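Local atomic coordinates of NAD-dependent epimerase/dehydratase (Bacteroides thetaiotaomicron, PDB entry 3DHN), a protein that probably binds NAD or NADP in a Rossmann-type fold and may act as an oxidoreductase. Residues L93-I96 with D97-K101; G128-E132 with N133-G137. All coordinates share one frame; numbering follows the deposited sequence.

Contact 1. Residues L93-I96 with D97-K101; sequences LTII and DGVKK
Leu-93 and Asp-97 sit one turn apart on helix 87-101, an alpha-helix of the Rossmann-type fold, and their side chains pass each other at a slant, with Leu-93 CD2 3.7 Å from Asp-97 OD2. Between the two runs the backbone bond from Asp-97 N to Leu-93 O, 3.0 Å long and close to straight at 161°. The carboxylate lies beside its own backbone N (chi1 -68°), turned back over the preceding turn. There its OD1 also meets the CG2 branch of Ile-96, at 3.8 Å, and accepts a weak hydrogen bond, part of a salt bridge, from Lys-100 NZ at 3.2 Å. Lys-100 reaches that carboxylate by a bend at chi3 (-62°), its aliphatic chain running past the carbonyl of Ile-96; the same ammonium group has a stronger partner in Glu-152. Replacing Asp-97 by an alanine would probably cost Lys-100 an acidic partner, leaving Glu-152 to hold the ammonium group, and uncover the methyl groups of Leu-93 and Ile-96 that the carboxylate touches.

On the opposite side of the helix Ile-95 and Val-99 approach loosely through their CG2 methyls, and both, with Ile-96, touch Phe-107 of strand 106-110, where the helix packs on the central sheet. Leu-93 and Ile-96 also reach helix 135-149, through Phe-144, Phe-148 and Leu-149. Val-99 puts CG2 beside its backbone N, and this methyl closes to 3.2 Å on Ile-95 O, the acceptor of the backbone bond from Val-99 N.

Contact 2. Residues G128-E132 with N133-G137; sequences GEVPE and NILPG
Val-130 points its side chain at the turn that follows it, and its CG1 methyl fits between two neighbours: CG1 of Ile-134, 3.9 Å away, and CD1 of Leu-135, at 4.0 Å. Both cross the valine at about a right angle, and the methyl fills the groove between them. The Leu-135 methyl also lies against Val-130 CB, and therefore covers the root of the valine as well as its branch. CG1 of Val-130 is carried to this position by standing anti to the backbone N (chi1 180°), while CG1 of Ile-134 is tucked between its own backbone N and carbonyl carbon (chi1 70°), which folds the isoleucine back over the chain. Its CD1 then comes 4.2 Å from Pro-131 CD, a looser touch at the CD corner of the proline.

The bumps and groove are built round a type I beta turn, Pro-131 to Ile-134, that leads from the loop after strand 122-123 into helix 135-149 of the Rossmann-type fold. Pro-131 O is the hub of that turn: Ile-134 N gives it a nearly straight hydrogen bond of 3.1 Å, coming from well above the carbonyl plane, and Leu-135 N adds a weak one. Leu-135 N is also weakly bonded to Glu-132 O, so one N-H is shared between two carbonyls. Val-130 also touches Leu-124, earlier in the same loop. Against the Glu-132 carbonyl lies another shallow bump, CD of Pro-136, 3.9 Å from Glu-132 O.

How the contacts relate
From the N terminus the chain reaches contact 1 first, on helix 87-101, between strands 70-73 and 106-110. After strand 106-110 and the small hairpin of strands 117-119 and 122-123 comes contact 2, at the entry to helix 135-149. Each contact is local and closes no more than a turn; they stand in series, neither enclosing nor crossing the other. The centres of contact 1 and contact 2 are about 28 Å apart. The nearest atoms of contact 1 and contact 2 are about 13 Å apart, so the two do not touch. Helix 135-149 nevertheless connects them: contact 2 forms its beginning, while its later part, at Phe-144, Phe-148 and Leu-149, packs against helix 87-101 at contact 1.

Contact 1. Residues L93-I96 with D97-K101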
loop_
_atom_site.group_PDB
_atom_site.type_symbol
_atom_site.label_atom_id
_atom_site.label_comp_id
_atom_site.label_asym_id
_atom_site.label_seq_id
_atom_site.Cartn_x
_atom_site.Cartn_y
_atom_site.Cartn_z
ATOM N N LEU A 93 -1.687 11.256 7.215
ATOM C CA LEU A 93 -1.137 11.433 8.558
ATOM C C LEU A 93 -2.058 10.904 9.648
ATOM O O LEU A 93 -1.612 10.213 10.565
ATOM C CB LEU A 93 -0.855 12.911 8.839
ATOM C CG LEU A 93 0.607 13.371 8.870
ATOM C CD1 LEU A 93 0.666 14.804 9.401
ATOM C CD2 LEU A 93 1.435 12.453 9.761
ATOM N N THR A 94 -3.339 11.250 9.555
ATOM C CA THR A 94 -4.332 10.812 10.536
ATOM C C THR A 94 -4.355 9.292 10.661
ATOM O O THR A 94 -4.530 8.752 11.749
ATOM C CB THR A 94 -5.750 11.300 10.154
ATOM O OG1 THR A 94 -5.771 12.734 10.122
ATOM C CG2 THR A 94 -6.779 10.812 11.167
ATOM N N ILE A 95 -4.178 8.606 9.539
ATOM C CA ILE A 95 -4.180 7.148 9.539
ATOM C C ILE A 95 -3.017 6.546 10.323
ATOM O O ILE A 95 -3.229 5.719 11.213
ATOM C CB ILE A 95 -4.160 6.596 8.094
ATOM C CG1 ILE A 95 -5.489 6.925 7.406
ATOM C CG2 ILE A 95 -3.932 5.087 8.109
ATOM C CD1 ILE A 95 -5.519 6.604 5.910
ATOM N N ILE A 96 -1.793 6.953 10.002
ATOM C CA ILE A 96 -0.629 6.402 10.692
ATOM C C ILE A 96 -0.617 6.796 12.164
ATOM O O ILE A 96 -0.198 6.016 13.018
ATOM C CB ILE A 96 0.702 6.836 10.015
ATOM C CG1 ILE A 96 1.870 6.074 10.652
ATOM C CG2 ILE A 96 0.910 8.337 10.157
ATOM C CD1 ILE A 96 3.154 6.112 9.837
ATOM N N ASP A 97 -1.089 8.000 12.466
ATOM C CA ASP A 97 -1.134 8.437 13.853
ATOM C C ASP A 97 -2.239 7.688 14.595
ATOM O O ASP A 97 -2.144 7.453 15.800
ATOM C CB ASP A 97 -1.343 9.947 13.936
ATOM C CG ASP A 97 -0.140 10.721 13.428
ATOM O OD1 ASP A 97 0.991 10.191 13.520
ATOM O OD2 ASP A 97 -0.315 11.858 12.952
ATOM N N GLY A 98 -3.282 7.294 13.871
ATOM C CA GLY A 98 -4.360 6.553 14.508
ATOM C C GLY A 98 -3.864 5.156 14.822
ATOM O O GLY A 98 -4.214 4.575 15.850
ATOM N N VAL A 99 -3.043 4.615 13.927
ATOM C CA VAL A 99 -2.480 3.282 14.101
ATOM C C VAL A 99 -1.482 3.247 15.269
ATOM O O VAL A 99 -1.428 2.269 16.022
ATOM C CB VAL A 99 -1.776 2.808 12.807
ATOM C CG1 VAL A 99 -1.058 1.505 13.052
ATOM C CG2 VAL A 99 -2.804 2.633 11.692
ATOM N N LYS A 100 -0.699 4.310 15.420
ATOM C CA LYS A 100 0.274 4.374 16.512
ATOM C C LYS A 100 -0.434 4.513 17.862
ATOM O O LYS A 100 -0.061 3.868 18.838
ATOM C CB LYS A 100 1.232 5.557 16.316
ATOM C CG LYS A 100 2.276 5.342 15.229
ATOM C CD LYS A 100 3.311 6.464 15.209
ATOM C CE LYS A 100 2.668 7.811 14.895
ATOM N NZ LYS A 100 3.662 8.916 14.781
ATOM N N LYS A 101 -1.469 5.344 17.907
ATOM C CA LYS A 101 -2.195 5.560 19.149
ATOM C C LYS A 101 -2.930 4.307 19.613
ATOM O O LYS A 101 -3.302 4.203 20.780
ATOM C CB LYS A 101 -3.171 6.732 18.990
ATOM C CG LYS A 101 -3.956 7.066 20.250
ATOM C CD LYS A 101 -4.648 8.414 20.129
ATOM C CE LYS A 101 -3.627 9.551 20.151
ATOM N NZ LYS A 101 -2.838 9.573 21.425
#

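Contact 2. Residues G128-E132 with N133-G137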
loop_
_atom_site.group_PDB
_atom_site.type_symbol
_atom_site.label_atom_id
_atom_site.label_comp_id
_atom_site.label_asym_id
_atom_site.label_seq_id
_atom_site.Cartn_x
_atom_site.Cartn_y
_atom_site.Cartn_z
ATOM N N GLY A 128 8.450 14.552 -15.643
ATOM C CA GLY A 128 7.548 14.949 -16.708
ATOM C C GLY A 128 6.955 13.734 -17.399
ATOM O O GLY A 128 6.186 13.869 -18.353
ATOM N N GLU A 129 7.309 12.543 -16.921
ATOM C CA GLU A 129 6.803 11.303 -17.499
ATOM C C GLU A 129 5.416 10.935 -16.959
ATOM O O GLU A 129 4.780 10.010 -17.460
ATOM C CB GLU A 129 7.773 10.148 -17.221
ATOM C CG GLU A 129 9.148 10.296 -17.862
ATOM C CD GLU A 129 9.152 9.978 -19.342
ATOM O OE1 GLU A 129 8.897 8.809 -19.702
ATOM O OE2 GLU A 129 9.410 10.897 -20.150
ATOM N N VAL A 130 4.953 11.655 -15.941
ATOM C CA VAL A 130 3.644 11.383 -15.346
ATOM C C VAL A 130 2.538 12.112 -16.110
ATOM O O VAL A 130 2.666 13.298 -16.426
ATOM C CB VAL A 130 3.584 11.825 -13.855
ATOM C CG1 VAL A 130 2.204 11.526 -13.271
ATOM C CG2 VAL A 130 4.655 11.093 -13.040
ATOM N N PRO A 131 1.440 11.402 -16.426
ATOM C CA PRO A 131 0.308 11.990 -17.155
ATOM C C PRO A 131 -0.204 13.206 -16.407
ATOM O O PRO A 131 -0.419 13.141 -15.201
ATOM C CB PRO A 131 -0.709 10.850 -17.186
ATOM C CG PRO A 131 0.167 9.630 -17.222
ATOM C CD PRO A 131 1.231 9.963 -16.197
ATOM N N GLU A 132 -0.399 14.312 -17.117
ATOM C CA GLU A 132 -0.864 15.550 -16.495
ATOM C C GLU A 132 -2.066 15.368 -15.581
ATOM O O GLU A 132 -2.131 15.947 -14.499
ATOM C CB GLU A 132 -1.267 16.588 -17.543
ATOM C CG GLU A 132 -0.214 16.996 -18.558
ATOM C CD GLU A 132 -0.587 18.307 -19.246
ATOM O OE1 GLU A 132 -0.422 19.374 -18.616
ATOM O OE2 GLU A 132 -1.064 18.273 -20.400
ATOM N N ASN A 133 -3.026 14.567 -16.024
ATOM C CA ASN A 133 -4.249 14.384 -15.261
ATOM C C ASN A 133 -4.144 13.761 -13.864
ATOM O O ASN A 133 -5.045 13.938 -13.052
ATOM C CB ASN A 133 -5.285 13.664 -16.146
ATOM C CG ASN A 133 -5.772 12.356 -15.567
ATOM O OD1 ASN A 133 -5.125 11.317 -15.709
ATOM N ND2 ASN A 133 -6.932 12.396 -14.914
ATOM N N ILE A 134 -3.044 13.080 -13.552
ATOM C CA ILE A 134 -2.907 12.478 -12.220
ATOM C C ILE A 134 -1.705 12.973 -11.410
ATOM O O ILE A 134 -1.463 12.496 -10.298
ATOM C CB ILE A 134 -2.825 10.931 -12.301
ATOM C CG1 ILE A 134 -1.494 10.498 -12.930
ATOM C CG2 ILE A 134 -4.000 10.400 -13.106
ATOM C CD1 ILE A 134 -1.309 8.981 -12.977
ATOM N N LEU A 135 -0.960 13.933 -11.959
ATOM C CA LEU A 135 0.222 14.464 -11.279
ATOM C C LEU A 135 -0.035 14.959 -9.854
ATOM O O LEU A 135 0.742 14.667 -8.945
ATOM C CB LEU A 135 0.848 15.591 -12.109
ATOM C CG LEU A 135 2.189 16.155 -11.616
ATOM C CD1 LEU A 135 3.227 15.031 -11.520
ATOM C CD2 LEU A 135 2.666 17.252 -12.571
ATOM N N PRO A 136 -1.125 15.714 -9.637
ATOM C CA PRO A 136 -1.433 16.225 -8.294
ATOM C C PRO A 136 -1.441 15.147 -7.204
ATOM O O PRO A 136 -0.835 15.316 -6.138
ATOM C CB PRO A 136 -2.805 16.871 -8.478
ATOM C CG PRO A 136 -2.763 17.345 -9.900
ATOM C CD PRO A 136 -2.120 16.184 -10.620
ATOM N N GLY A 137 -2.131 14.046 -7.470
ATOM C CA GLY A 137 -2.193 12.968 -6.498
ATOM C C GLY A 137 -0.866 12.247 -6.341
ATOM O O GLY A 137 -0.500 11.821 -5.247
#